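Local coordinates for TonB-dependent siderophore receptor (Pseudomonas aeruginosa 39016, PDB 5NEC), which probably imports ferric siderophores, and drug conjugates that mimic them, across the outer membrane with energy relayed by TonB, at residues R119-F122 with N123-Q126; Y246-S249 with S250-K254; K463-V467 with R468-K472. All blocks are in the same frame, centred on the assembly; numbering follows the deposited sequence.

Interaction 1: residues R119-F122 with N123-Q126; sequences REIF and NLEQ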
# COMPACT_ATOMS: atom_id res chain seq x y z
N ARG A 119 -4.53 1.12 -5.18
CA ARG A 119 -5.63 0.91 -4.27
C ARG A 119 -6.18 2.19 -3.68
O ARG A 119 -5.45 3.10 -3.28
CB ARG A 119 -5.22 -0.05 -3.17
CG ARG A 119 -5.08 -1.45 -3.69
CD ARG A 119 -4.63 -2.38 -2.60
NE ARG A 119 -4.41 -3.71 -3.16
CZ ARG A 119 -3.33 -4.08 -3.84
NH1 ARG A 119 -2.31 -3.24 -4.06
NH2 ARG A 119 -3.24 -5.32 -4.30
N GLU A 120 -7.50 2.22 -3.60
CA GLU A 120 -8.25 3.38 -3.21
C GLU A 120 -8.59 3.13 -1.72
O GLU A 120 -8.28 2.05 -1.23
CB GLU A 120 -9.40 3.51 -4.22
CG GLU A 120 -10.63 4.26 -3.83
CD GLU A 120 -10.43 5.74 -3.56
OE1 GLU A 120 -10.21 6.54 -4.49
OE2 GLU A 120 -10.60 6.09 -2.38
N ILE A 121 -9.10 4.12 -0.99
CA ILE A 121 -9.44 3.94 0.44
C ILE A 121 -10.92 4.10 0.79
O ILE A 121 -11.27 3.85 1.94
CB ILE A 121 -8.57 4.83 1.39
CG1 ILE A 121 -8.64 6.33 1.04
CG2 ILE A 121 -7.12 4.39 1.35
CD1 ILE A 121 -9.96 7.00 1.36
N PHE A 122 -11.79 4.48 -0.16
CA PHE A 122 -13.22 4.76 0.14
C PHE A 122 -13.94 3.60 0.84
O PHE A 122 -14.79 3.84 1.68
CB PHE A 122 -14.04 5.21 -1.10
CG PHE A 122 -14.57 4.06 -1.96
CD1 PHE A 122 -13.73 3.35 -2.81
CD2 PHE A 122 -15.92 3.72 -1.94
CE1 PHE A 122 -14.20 2.31 -3.59
CE2 PHE A 122 -16.40 2.68 -2.72
CZ PHE A 122 -15.55 1.97 -3.56
N ASN A 123 -13.56 2.35 0.53
CA ASN A 123 -14.18 1.18 1.16
C ASN A 123 -13.44 0.62 2.39
O ASN A 123 -13.77 -0.47 2.85
CB ASN A 123 -14.35 0.07 0.11
CG ASN A 123 -15.41 -0.95 0.51
OD1 ASN A 123 -16.50 -0.60 0.99
ND2 ASN A 123 -15.09 -2.23 0.32
N LEU A 124 -12.47 1.36 2.94
CA LEU A 124 -11.67 0.84 4.06
C LEU A 124 -12.02 1.47 5.42
O LEU A 124 -12.31 2.65 5.52
CB LEU A 124 -10.18 1.03 3.79
CG LEU A 124 -9.62 0.40 2.51
CD1 LEU A 124 -8.13 0.61 2.43
CD2 LEU A 124 -9.97 -1.08 2.42
N GLU A 125 -11.96 0.64 6.45
CA GLU A 125 -12.15 1.04 7.84
C GLU A 125 -10.81 1.48 8.42
O GLU A 125 -10.71 2.52 9.07
CB GLU A 125 -12.70 -0.15 8.64
CG GLU A 125 -13.24 0.19 10.02
CD GLU A 125 -14.54 0.99 10.00
OE1 GLU A 125 -15.36 0.85 9.05
OE2 GLU A 125 -14.74 1.75 10.97
N GLN A 126 -9.78 0.67 8.16
CA GLN A 126 -8.43 0.91 8.67
C GLN A 126 -7.39 0.09 7.90
O GLN A 126 -7.73 -0.85 7.19
CB GLN A 126 -8.35 0.58 10.18
CG GLN A 126 -8.54 -0.90 10.48
CD GLN A 126 -8.87 -1.20 11.94
OE1 GLN A 126 -9.51 -0.40 12.65
NE2 GLN A 126 -8.42 -2.36 12.40
O HOH W 1 -11.23 1.25 -1.08
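Glu120, whose carbonyl oxygen lies 3.9 Å from Leu124 CD1, turns its carboxylate back on the chain so that OE2 is gripped by two successive amides. Ile121 N reaches OE2 at 2.8 Å from 41° out of the carboxylate plane, and Phe122 N reaches it at 3.0 Å on the anti lone pair. Arg173 adds a salt bridge to the same oxygen, while OE1 is paired with Arg210. This buried carboxylate is thus held from several directions, and its two arginine partners would be expected to favour the ionised form. Directly after it the backbone makes a type I beta turn from Ile121 to Leu124, closed by Leu124 N donating to Ile121 O at 2.9 Å (N-H...O angle 159°). A water links Asn123 N, from which it accepts at 3.0 Å, to Glu120 O, to which it gives a weak bond. The Phe122 ring is set over the next residue: with chi1 at 85°, CG stands between the backbone N and the carbonyl carbon, which brings one ring face over the backbone N of Asn123. Asn123 CB lies 4.2 Å from the ring centroid, almost on the normal, making a CH-pi contact. Across the turn, Ile121 CG2 meets Leu124 CD1 at 4.1 Å, the two side chains crossing at about a right angle. The turn lies in the plug domain, where it leads into strand 124-130. Leu124 packs on Leu149 of the neighbouring strand 146-151, and Lys152 NZ bonds Phe122 O. Barrel residues pack here too: Phe122 touches Asn192 and Leu194 of strand 187-200, and Asn123 touches Tyr232 of strand 225-238, so plug and barrel wall meet here through both packing and salt bridges.

Interaction 2: residues Y246-S249 with S250-K254; sequences YAKS and SDRSK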
# COMPACT_ATOMS: atom_id res chain seq x y z
N TYR A 246 16.64 10.74 -14.57
CA TYR A 246 17.91 10.91 -13.88
C TYR A 246 18.88 11.65 -14.80
O TYR A 246 18.93 11.41 -16.01
CB TYR A 246 18.55 9.55 -13.50
CG TYR A 246 17.79 8.77 -12.48
CD1 TYR A 246 17.45 9.33 -11.24
CD2 TYR A 246 17.40 7.44 -12.72
CE1 TYR A 246 16.74 8.60 -10.30
CE2 TYR A 246 16.70 6.71 -11.76
CZ TYR A 246 16.37 7.29 -10.56
OH TYR A 246 15.68 6.58 -9.60
N ALA A 247 19.65 12.57 -14.21
CA ALA A 247 20.82 13.14 -14.89
C ALA A 247 21.75 11.98 -15.24
O ALA A 247 21.71 10.95 -14.55
CB ALA A 247 21.54 14.16 -14.01
N LYS A 248 22.49 12.10 -16.33
CA LYS A 248 23.38 11.02 -16.76
C LYS A 248 24.81 11.56 -16.92
O LYS A 248 25.20 12.06 -17.98
CB LYS A 248 22.85 10.36 -18.04
CG LYS A 248 23.58 9.06 -18.41
CD LYS A 248 23.49 8.80 -19.91
CE LYS A 248 24.58 7.87 -20.43
NZ LYS A 248 24.59 6.60 -19.68
N SER A 249 25.57 11.45 -15.83
CA SER A 249 26.94 11.95 -15.77
C SER A 249 27.90 10.90 -16.29
O SER A 249 27.73 9.70 -16.04
CB SER A 249 27.30 12.30 -14.33
OG SER A 249 26.31 13.13 -13.76
N SER A 250 28.92 11.36 -17.01
CA SER A 250 29.98 10.49 -17.51
C SER A 250 30.65 9.65 -16.41
O SER A 250 31.03 8.51 -16.68
CB SER A 250 31.04 11.32 -18.23
OG SER A 250 31.55 12.31 -17.34
N ASP A 251 30.78 10.17 -15.20
CA ASP A 251 31.42 9.42 -14.10
C ASP A 251 30.41 8.80 -13.11
O ASP A 251 30.73 8.63 -11.95
CB ASP A 251 32.40 10.33 -13.35
CG ASP A 251 31.69 11.45 -12.57
OD1 ASP A 251 30.52 11.79 -12.92
OD2 ASP A 251 32.31 11.97 -11.61
N ARG A 252 29.19 8.47 -13.57
CA ARG A 252 28.18 7.94 -12.65
C ARG A 252 28.65 6.61 -12.06
O ARG A 252 29.10 5.74 -12.78
CB ARG A 252 26.84 7.74 -13.37
CG ARG A 252 25.71 7.28 -12.44
CD ARG A 252 24.60 6.55 -13.16
NE ARG A 252 23.62 7.49 -13.70
CZ ARG A 252 22.53 7.13 -14.38
NH1 ARG A 252 22.29 5.86 -14.61
NH2 ARG A 252 21.69 8.06 -14.82
N SER A 253 28.53 6.47 -10.74
CA SER A 253 28.89 5.22 -10.05
C SER A 253 28.30 5.24 -8.64
O SER A 253 27.65 6.22 -8.25
CB SER A 253 30.42 5.06 -9.96
OG SER A 253 30.99 6.01 -9.05
N LYS A 254 28.56 4.17 -7.87
CA LYS A 254 28.30 4.15 -6.42
C LYS A 254 28.87 5.36 -5.67
O LYS A 254 28.31 5.83 -4.68
CB LYS A 254 28.95 2.93 -5.79
CG LYS A 254 28.36 1.60 -6.17
CD LYS A 254 29.34 0.44 -6.02
CE LYS A 254 30.14 0.44 -4.73
NZ LYS A 254 31.38 -0.32 -4.98
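A type I beta turn from Ser249 to Arg252, reinforced by an arginine that reaches back to the chain ahead of the turn, shapes part of the long loop that runs from the short strand 244-245 to barrel strand 276-291. By the usual topology of TonB-dependent receptors this loop would lie on the extracellular side. Arg252 N closes the turn on Ser249 O at 3.1 Å, and Arg252 CB rests 3.4 Å from that same oxygen. From there the side chain turns back toward the chain before the turn: it runs extended through CG and then bends at chi3 (-86°), which carries the guanidinium across to Ala247. NH2 donates to Ala247 O at 2.9 Å, with an N-H...O angle of 163°, and the acceptor sits at the edge of the guanidinium, only 1° out of its plane. NE, on the same edge of the group, forms a salt bridge with Asp258 OD2, while Asp258 OD1 takes a hydrogen bond from Ser249 OG. One aspartate therefore ties together both ends of the turn, and the guanidinium, bonded through NE and NH2, has its rotation fixed. Tyr246 contributes CB, which lies 3.7 Å from Arg252 NH2 in an oblique approach. Its ring leads off in another direction, to bond Tyr712 O through OH. At the apex, Asp251 OD1 comes back to within 3.6 Å of Ser249 CB, a plain van der Waals touch. Lys248 crosses the arginine at about a right angle, with its CG over one face of the guanidinium at 4.2 Å from NH2; beyond a final bend its NZ stays 5.6 Å from Arg252 NH1.

Interaction 3: residues K463-V467 with R468-K472; sequences KNHGV and RPATK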
# COMPACT_ATOMS: atom_id res chain seq x y z
N LYS A 463 2.55 -20.98 -19.87
CA LYS A 463 2.58 -21.16 -21.31
C LYS A 463 2.94 -19.84 -21.95
O LYS A 463 2.21 -18.85 -21.81
CB LYS A 463 1.24 -21.66 -21.83
CG LYS A 463 1.03 -23.11 -21.52
CD LYS A 463 -0.41 -23.53 -21.75
CE LYS A 463 -0.68 -24.93 -21.24
NZ LYS A 463 -1.42 -25.74 -22.26
N ASN A 464 4.06 -19.82 -22.66
CA ASN A 464 4.55 -18.61 -23.28
C ASN A 464 4.37 -18.68 -24.78
O ASN A 464 5.09 -19.39 -25.48
CB ASN A 464 6.02 -18.42 -22.95
CG ASN A 464 6.56 -17.10 -23.43
OD1 ASN A 464 5.82 -16.19 -23.81
ND2 ASN A 464 7.87 -16.99 -23.43
N HIS A 465 3.41 -17.91 -25.28
CA HIS A 465 3.14 -17.78 -26.71
C HIS A 465 4.00 -16.69 -27.35
O HIS A 465 3.89 -16.45 -28.56
CB HIS A 465 1.63 -17.53 -26.94
CG HIS A 465 0.75 -18.59 -26.33
ND1 HIS A 465 0.59 -19.85 -26.89
CD2 HIS A 465 0.05 -18.61 -25.18
CE1 HIS A 465 -0.18 -20.58 -26.12
NE2 HIS A 465 -0.53 -19.85 -25.08
N GLY A 466 4.87 -16.03 -26.57
CA GLY A 466 5.84 -15.06 -27.11
C GLY A 466 7.03 -15.66 -27.84
O GLY A 466 7.73 -14.96 -28.53
N VAL A 467 7.28 -16.96 -27.66
CA VAL A 467 8.35 -17.67 -28.34
C VAL A 467 7.72 -18.79 -29.18
O VAL A 467 6.61 -19.26 -28.89
CB VAL A 467 9.41 -18.29 -27.37
CG1 VAL A 467 10.03 -17.23 -26.48
CG2 VAL A 467 8.83 -19.42 -26.52
N ARG A 468 8.49 -19.25 -30.17
CA ARG A 468 8.01 -20.14 -31.21
C ARG A 468 8.91 -21.39 -31.34
O ARG A 468 10.07 -21.25 -31.66
CB ARG A 468 8.03 -19.37 -32.51
CG ARG A 468 7.30 -20.07 -33.60
CD ARG A 468 7.80 -19.74 -34.99
NE ARG A 468 7.27 -20.78 -35.86
CZ ARG A 468 6.00 -20.85 -36.25
NH1 ARG A 468 5.13 -19.90 -35.89
NH2 ARG A 468 5.61 -21.86 -37.02
N PRO A 469 8.39 -22.60 -31.10
CA PRO A 469 7.03 -22.95 -30.64
C PRO A 469 6.79 -22.48 -29.21
O PRO A 469 7.73 -22.24 -28.47
CB PRO A 469 7.00 -24.47 -30.72
CG PRO A 469 8.42 -24.89 -30.67
CD PRO A 469 9.21 -23.80 -31.33
N ALA A 470 5.51 -22.37 -28.84
CA ALA A 470 5.12 -22.04 -27.48
C ALA A 470 5.74 -23.03 -26.50
O ALA A 470 5.86 -24.22 -26.81
CB ALA A 470 3.61 -22.05 -27.34
N THR A 471 6.16 -22.52 -25.34
CA THR A 471 6.74 -23.35 -24.27
C THR A 471 5.71 -23.56 -23.17
O THR A 471 4.84 -22.70 -22.92
CB THR A 471 8.01 -22.72 -23.67
OG1 THR A 471 7.72 -21.42 -23.13
CG2 THR A 471 9.13 -22.59 -24.75
N LYS A 472 5.81 -24.75 -22.57
CA LYS A 472 5.04 -25.14 -21.43
C LYS A 472 6.02 -25.56 -20.34
O LYS A 472 6.73 -26.55 -20.50
CB LYS A 472 4.11 -26.28 -21.80
CG LYS A 472 3.12 -26.62 -20.71
CD LYS A 472 2.48 -27.98 -20.96
CE LYS A 472 1.58 -28.34 -19.79
NZ LYS A 472 0.95 -29.67 -20.03
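Lys463 runs beside Lys472 on one face of a beta-hairpin, the two side chains pointing the same way. Its CB lies 3.9 Å from Thr471 O, and CG, set beside the backbone N by a chi1 of -75°, comes 4.2 Å from Lys472 CG. Farther out Lys463 CE is again 4.2 Å from Lys472 CG, and the tip NZ ends 5.1 Å from Lys472 NZ. The two lysines form a non-hydrogen-bonded antiparallel pair. The next rung, Asn464 with Thr471, is hydrogen-bonded: Asn464 N gives to Thr471 O at 3.0 Å (N-H...O angle 156°), and Thr471 N returns a weaker bond to Asn464 O. On this opposite face Asn464 CB meets Thr471 OG1 at 3.5 Å, and Val467 CG2 swings in to Thr471 CG2 at 3.6 Å. Asn464 OD1 also takes the amide of Gly466 at 2.9 Å, from 58° above its carbonyl plane, an Asx turn that starts the bend; a cis peptide before Pro469 shapes its return. The backbone ladder thus joins the end of strand 447-464 to the start of strand 471-488, while the lysines share aliphatic contact but carry like charges at exposed tips. Their mutual repulsion is probably screened by solvent, and crystal neighbours that both touch may influence how they lie.

Overall arrangement
Along the chain the three contacts follow in series, with none nested or crossing. Interaction 1 comes first, turning the plug chain into strand 124-130 within the barrel lumen. Interaction 2 then folds part of the long loop that precedes barrel strand 276-291, and interaction 3 closes the hairpin between strands 447-464 and 471-488. Their centres are 38 to 40 Å apart and no two touch; even the nearest atoms of interactions 1 and 2 are about 21 Å apart. The first is buried where plug meets barrel wall, whereas the other two are surface turns of the barrel, both probably on the extracellular side.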